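Local atomic coordinates of TCP pilus virulence regulatory protein (Vibrio cholerae serotype O1, PDB entry 5SUW), a protein that probably controls transcription of virulence genes, including those of the toxin-coregulated pilus, as an AraC-family activator that binds a small carboxylic acid in its cupin-like domain. Residues I27-M32 against L61-I66; E110-L115 against Y159-I164. All coordinates share one frame; numbering follows the deposited sequence.

Following the chain from its N terminus, interaction 1 comes first: at 27-32 the loop leading into strand 31-35 meets the exit of strand 57-61 at 61-66, closing a loop built largely of strands. Only afterwards does the chain reach 110-115, and interaction 2 closes a second, mostly helical loop when 159-164 returns from helix 141-159. The two loops therefore follow in series, neither nested nor crossed. Both contacts reach the five-stranded sheet, where strand 57-61 lies between strands 31-35 and 114-118. K62 and Y30 join them directly, K62 through a salt bridge with E110 and a probable backbone bond with D113, Y30 by packing on I164.

Interaction 1: I27-M32 against L61-I66; sequences INDYKM and LKKNSI. With 70G (3-[(1R)-8-methyl-1,2,3,4-tetrahydronaphthalen-1-yl]propanoic acid), chain B.
Backbone pairing at the end of a beta-sheet, continuing into a beta turn bonded to the loop before strand 31-35, joins 27-32 to 61-66 in the buried core of the cupin-like domain. K31 and L61 form an antiparallel hydrogen-bonded pair: L61 N reaches K31 O at 2.8 Å in a nearly straight bond (178°), while the return bond from K31 N to L61 O is weak. Beyond this pair the backbones stay close at Y30 and K63, and bonding resumes at I27, whose O accepts from N64 N (2.8 Å) and whose N donates to S65 O. Residues 62-65 make a type II beta turn. Its K62 O takes S65 N and S65 OG, the hydroxyl bonding at 2.7 Å in the carbonyl plane on a lone pair, which pins the serine side chain to the turn.

I27 fills the inner side of this turn. With CG2 anti to the backbone N, that methyl presses on K62 O at 3.3 Å, while CG1 lies against S65 OG and CD1 reaches L61 CD1. K63 runs extended past Y30 at about a right angle, its CB seated over the centre of the ring in a CH-pi contact, 3.6 Å from the centroid. Its CE passes N28 O, and NZ stays 4.1 Å from D29 OD1, beyond salt-bridge range; D88 and E172 bind that ammonium instead.

On the sheet face shared by K31 and L61 lies the bound tetrahydronaphthalene acid: L61 CD1 touches its C06, and the extended K31 chain carries its amine to the carboxylate, which K230 also binds, although K31 NZ is doubtfully placed. Strand 79-86 flanks 31-35, I91 of helix 88-98 packs on Y30, and N64 bonds Y26 of strand 19-26 besides E172 and S175 of helix 170-179.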
# COMPACT_ATOMS: atom_id res chain seq x y z
N ILE A 27 4.71 -0.89 0.16
CA ILE A 27 3.38 -0.74 0.73
C ILE A 27 3.54 -0.80 2.25
O ILE A 27 3.77 -1.86 2.83
CB ILE A 27 2.43 -1.82 0.19
CG1 ILE A 27 2.40 -1.72 -1.33
CG2 ILE A 27 1.02 -1.67 0.77
CD1 ILE A 27 1.98 -0.35 -1.80
N ASN A 28 3.46 0.37 2.89
CA ASN A 28 3.75 0.45 4.32
C ASN A 28 2.61 -0.10 5.16
O ASN A 28 2.83 -0.55 6.29
CB ASN A 28 4.00 1.90 4.71
CG ASN A 28 2.72 2.72 4.68
OD1 ASN A 28 2.21 3.05 3.61
ND2 ASN A 28 2.19 3.02 5.85
N ASP A 29 1.38 -0.06 4.63
CA ASP A 29 0.18 -0.52 5.32
C ASP A 29 -0.82 -0.95 4.26
O ASP A 29 -0.74 -0.50 3.11
CB ASP A 29 -0.40 0.59 6.21
CG ASP A 29 0.35 0.75 7.52
OD1 ASP A 29 0.18 -0.11 8.42
OD2 ASP A 29 1.11 1.73 7.64
N TYR A 30 -1.76 -1.82 4.64
CA TYR A 30 -2.74 -2.31 3.68
C TYR A 30 -3.43 -1.14 2.99
O TYR A 30 -3.83 -0.17 3.63
CB TYR A 30 -3.77 -3.22 4.36
CG TYR A 30 -3.14 -4.50 4.84
CD1 TYR A 30 -2.95 -5.57 3.98
CD2 TYR A 30 -2.69 -4.61 6.16
CE1 TYR A 30 -2.35 -6.74 4.41
CE2 TYR A 30 -2.09 -5.79 6.60
CZ TYR A 30 -1.91 -6.84 5.71
OH TYR A 30 -1.32 -8.01 6.14
N LYS A 31 -3.51 -1.23 1.66
CA LYS A 31 -4.09 -0.19 0.84
C LYS A 31 -5.08 -0.80 -0.13
O LYS A 31 -4.89 -1.92 -0.60
CB LYS A 31 -3.01 0.57 0.06
CG LYS A 31 -2.08 1.31 0.96
CD LYS A 31 -1.19 2.28 0.24
CE LYS A 31 -0.34 2.99 1.26
NZ LYS A 31 0.19 4.22 0.68
N MET A 32 -6.13 -0.04 -0.45
CA MET A 32 -7.02 -0.43 -1.54
C MET A 32 -7.37 0.80 -2.36
O MET A 32 -7.38 1.92 -1.85
CB MET A 32 -8.28 -1.14 -1.05
CG MET A 32 -9.03 -0.52 0.07
SD MET A 32 -10.10 -1.78 0.81
CE MET A 32 -8.83 -2.86 1.42
N LEU A 61 -3.65 -3.85 -2.28
CA LEU A 61 -2.19 -3.97 -2.23
C LEU A 61 -1.80 -4.49 -0.86
O LEU A 61 -2.19 -3.91 0.16
CB LEU A 61 -1.51 -2.64 -2.52
CG LEU A 61 -2.00 -2.03 -3.84
CD1 LEU A 61 -1.53 -0.58 -4.06
CD2 LEU A 61 -1.58 -2.95 -5.00
N LYS A 62 -1.05 -5.58 -0.84
CA LYS A 62 -0.71 -6.23 0.42
C LYS A 62 0.39 -5.47 1.14
O LYS A 62 1.35 -4.99 0.53
CB LYS A 62 -0.30 -7.67 0.15
CG LYS A 62 0.17 -8.37 1.38
CD LYS A 62 1.37 -9.19 1.03
CE LYS A 62 0.92 -10.41 0.34
NZ LYS A 62 0.15 -11.19 1.33
N LYS A 63 0.25 -5.37 2.46
CA LYS A 63 1.29 -4.76 3.28
C LYS A 63 2.62 -5.48 3.09
O LYS A 63 2.67 -6.72 3.04
CB LYS A 63 0.88 -4.77 4.75
CG LYS A 63 1.84 -4.01 5.66
CD LYS A 63 1.42 -4.14 7.13
CE LYS A 63 2.35 -3.33 8.03
NZ LYS A 63 2.11 -3.62 9.45
N ASN A 64 3.69 -4.70 2.94
CA ASN A 64 5.08 -5.12 2.82
C ASN A 64 5.39 -5.68 1.45
O ASN A 64 6.43 -6.32 1.29
CB ASN A 64 5.47 -6.14 3.89
CG ASN A 64 5.36 -5.55 5.29
OD1 ASN A 64 5.76 -4.41 5.51
ND2 ASN A 64 4.79 -6.32 6.22
N SER A 65 4.53 -5.47 0.46
CA SER A 65 4.89 -5.82 -0.90
C SER A 65 5.68 -4.68 -1.55
O SER A 65 5.72 -3.55 -1.06
CB SER A 65 3.65 -6.17 -1.72
OG SER A 65 2.76 -5.08 -1.80
N ILE A 66 6.32 -5.00 -2.67
CA ILE A 66 7.06 -4.04 -3.47
C ILE A 66 6.39 -4.02 -4.84
O ILE A 66 6.50 -4.99 -5.60
CB ILE A 66 8.55 -4.41 -3.59
CG1 ILE A 66 9.19 -4.54 -2.20
CG2 ILE A 66 9.26 -3.40 -4.45
CD1 ILE A 66 9.13 -3.26 -1.37
C10 70G B . 0.01 6.86 -2.75
C11 70G B . 0.17 6.28 -1.34
C14 70G B . -3.20 4.96 -7.47
C15 70G B . -3.34 6.17 -8.05
C01 70G B . -0.75 8.36 -6.16
C02 70G B . -1.61 7.12 -6.59
C03 70G B . -1.48 5.86 -5.99
C04 70G B . -2.27 4.77 -6.44
C05 70G B . -2.18 3.35 -5.83
C06 70G B . -1.16 3.17 -4.70
C07 70G B . -0.00 4.24 -4.75
C08 70G B . -0.45 5.65 -4.88
C09 70G B . -1.01 6.06 -3.56
O12 70G B . 1.37 6.01 -0.88
O13 70G B . -0.77 6.05 -0.66
C16 70G B . -2.54 7.29 -7.61

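Interaction 2: E110-L115 against Y159-I164; sequences ENKDLL and YNSIFI
L115 overlaps one face of the Y159 ring, its CG lying 4.1 Å above the ring plane and displaced from the ring centre. The leucine and tyrosine run antiparallel past each other, and CD2 makes the closest approach, 3.7 Å from Y159 CD2. The other methyl, CD1, turns to F163, meeting its CD1 at 3.6 Å. One leucine thus fills the space between two aromatic residues, its branches divided between them. F163 has CG anti to the backbone N (chi1 -174°), which brings its ring back to L115, and the same ring also meets that of Y30. The phenol of Y159 reaches across to bond L116 N, while the bent chain of K112 brings CE obliquely to Y159 CD1.

Helix 141-159 closes with a Schellman motif, N160 leaving helical geometry at positive phi, and the chain then passes the loop that leads into strand 114-118, an edge strand, within this chain, of the five-stranded sheet in the cupin-like domain. Here a water knits the partly buried polar end together: it accepts from K112 N at 2.6 Å, lies within donating distance of E110 OE1 and K112 O, and bonds weakly to S161 OG. S161 also rests its OG on K112 CB, 3.8 Å away. E110 is poorly ordered; its chain bends at chi2 (28°), carrying the carboxylate across I162, though the placing of OE2 beside I162 O is doubtful. Its OE1 forms a salt bridge with K62, very short in the model.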
# COMPACT_ATOMS: atom_id res chain seq x y z
N GLU A 110 0.79 -17.86 -0.44
CA GLU A 110 1.24 -16.51 -0.11
C GLU A 110 1.97 -15.86 -1.29
O GLU A 110 3.00 -15.22 -1.14
CB GLU A 110 2.13 -16.52 1.14
CG GLU A 110 2.13 -15.16 1.82
CD GLU A 110 0.84 -14.41 1.57
OE1 GLU A 110 0.85 -13.38 0.88
OE2 GLU A 110 -0.19 -14.88 2.05
N ASN A 111 1.41 -15.98 -2.48
CA ASN A 111 2.15 -15.45 -3.61
C ASN A 111 1.63 -14.13 -4.15
O ASN A 111 2.37 -13.43 -4.85
CB ASN A 111 2.20 -16.48 -4.74
CG ASN A 111 3.56 -17.09 -4.88
OD1 ASN A 111 4.33 -17.17 -3.92
ND2 ASN A 111 3.90 -17.49 -6.10
N LYS A 112 0.40 -13.75 -3.82
CA LYS A 112 -0.27 -12.64 -4.48
C LYS A 112 -0.22 -11.39 -3.62
O LYS A 112 -0.65 -11.39 -2.46
CB LYS A 112 -1.71 -13.03 -4.80
CG LYS A 112 -1.83 -13.98 -5.99
CD LYS A 112 -1.50 -13.29 -7.31
CE LYS A 112 -2.30 -13.88 -8.48
NZ LYS A 112 -2.23 -13.02 -9.71
N ASP A 113 0.32 -10.31 -4.20
CA ASP A 113 0.46 -9.01 -3.55
C ASP A 113 -0.52 -7.96 -4.04
O ASP A 113 -0.71 -6.95 -3.37
CB ASP A 113 1.89 -8.47 -3.75
CG ASP A 113 2.97 -9.39 -3.22
OD1 ASP A 113 2.88 -9.83 -2.06
OD2 ASP A 113 3.91 -9.68 -3.99
N LEU A 114 -1.12 -8.17 -5.22
CA LEU A 114 -2.07 -7.23 -5.83
C LEU A 114 -3.30 -8.03 -6.21
O LEU A 114 -3.26 -8.84 -7.15
CB LEU A 114 -1.45 -6.55 -7.06
CG LEU A 114 -2.21 -5.39 -7.69
CD1 LEU A 114 -1.26 -4.43 -8.40
CD2 LEU A 114 -3.24 -5.91 -8.67
N LEU A 115 -4.40 -7.82 -5.49
CA LEU A 115 -5.61 -8.61 -5.67
C LEU A 115 -6.71 -7.71 -6.23
O LEU A 115 -6.69 -6.49 -6.02
CB LEU A 115 -6.05 -9.26 -4.35
CG LEU A 115 -5.07 -10.30 -3.78
CD1 LEU A 115 -3.84 -9.65 -3.13
CD2 LEU A 115 -5.73 -11.24 -2.80
N TYR A 159 -8.65 -15.82 -4.29
CA TYR A 159 -7.29 -16.09 -4.75
C TYR A 159 -6.65 -17.26 -4.01
O TYR A 159 -5.50 -17.60 -4.31
CB TYR A 159 -6.42 -14.83 -4.59
CG TYR A 159 -6.76 -13.79 -5.63
CD1 TYR A 159 -6.11 -13.76 -6.86
CD2 TYR A 159 -7.79 -12.86 -5.40
CE1 TYR A 159 -6.46 -12.82 -7.83
CE2 TYR A 159 -8.13 -11.93 -6.36
CZ TYR A 159 -7.47 -11.91 -7.57
OH TYR A 159 -7.82 -10.96 -8.51
N ASN A 160 -7.36 -17.87 -3.07
CA ASN A 160 -6.84 -18.98 -2.29
C ASN A 160 -5.48 -18.62 -1.70
O ASN A 160 -4.55 -19.44 -1.63
CB ASN A 160 -6.77 -20.25 -3.15
CG ASN A 160 -6.50 -21.47 -2.34
OD1 ASN A 160 -5.40 -22.03 -2.38
ND2 ASN A 160 -7.49 -21.90 -1.57
N SER A 161 -5.34 -17.36 -1.28
CA SER A 161 -4.07 -16.90 -0.76
C SER A 161 -4.27 -15.94 0.41
O SER A 161 -5.23 -15.17 0.45
CB SER A 161 -3.21 -16.22 -1.85
OG SER A 161 -3.72 -14.97 -2.26
N ILE A 162 -3.35 -16.01 1.38
CA ILE A 162 -3.42 -15.15 2.55
C ILE A 162 -3.13 -13.71 2.11
O ILE A 162 -2.21 -13.45 1.33
CB ILE A 162 -2.40 -15.60 3.60
CG1 ILE A 162 -2.60 -17.04 4.12
CG2 ILE A 162 -2.36 -14.59 4.75
CD1 ILE A 162 -3.85 -17.26 4.89
N PHE A 163 -3.93 -12.78 2.62
CA PHE A 163 -3.74 -11.35 2.42
C PHE A 163 -3.33 -10.65 3.70
O PHE A 163 -2.37 -9.87 3.68
CB PHE A 163 -5.02 -10.73 1.86
CG PHE A 163 -4.86 -9.29 1.47
CD1 PHE A 163 -4.12 -8.94 0.35
CD2 PHE A 163 -5.45 -8.28 2.24
CE1 PHE A 163 -3.97 -7.61 -0.02
CE2 PHE A 163 -5.31 -6.95 1.88
CZ PHE A 163 -4.57 -6.61 0.75
N ILE A 164 -4.02 -10.90 4.80
CA ILE A 164 -3.59 -10.42 6.11
C ILE A 164 -2.46 -11.34 6.57
O ILE A 164 -2.71 -12.45 7.02
CB ILE A 164 -4.72 -10.38 7.13
CG1 ILE A 164 -5.98 -9.72 6.56
CG2 ILE A 164 -4.24 -9.68 8.40
CD1 ILE A 164 -5.77 -8.30 6.08
O HOH W 1 -0.71 -13.90 -1.50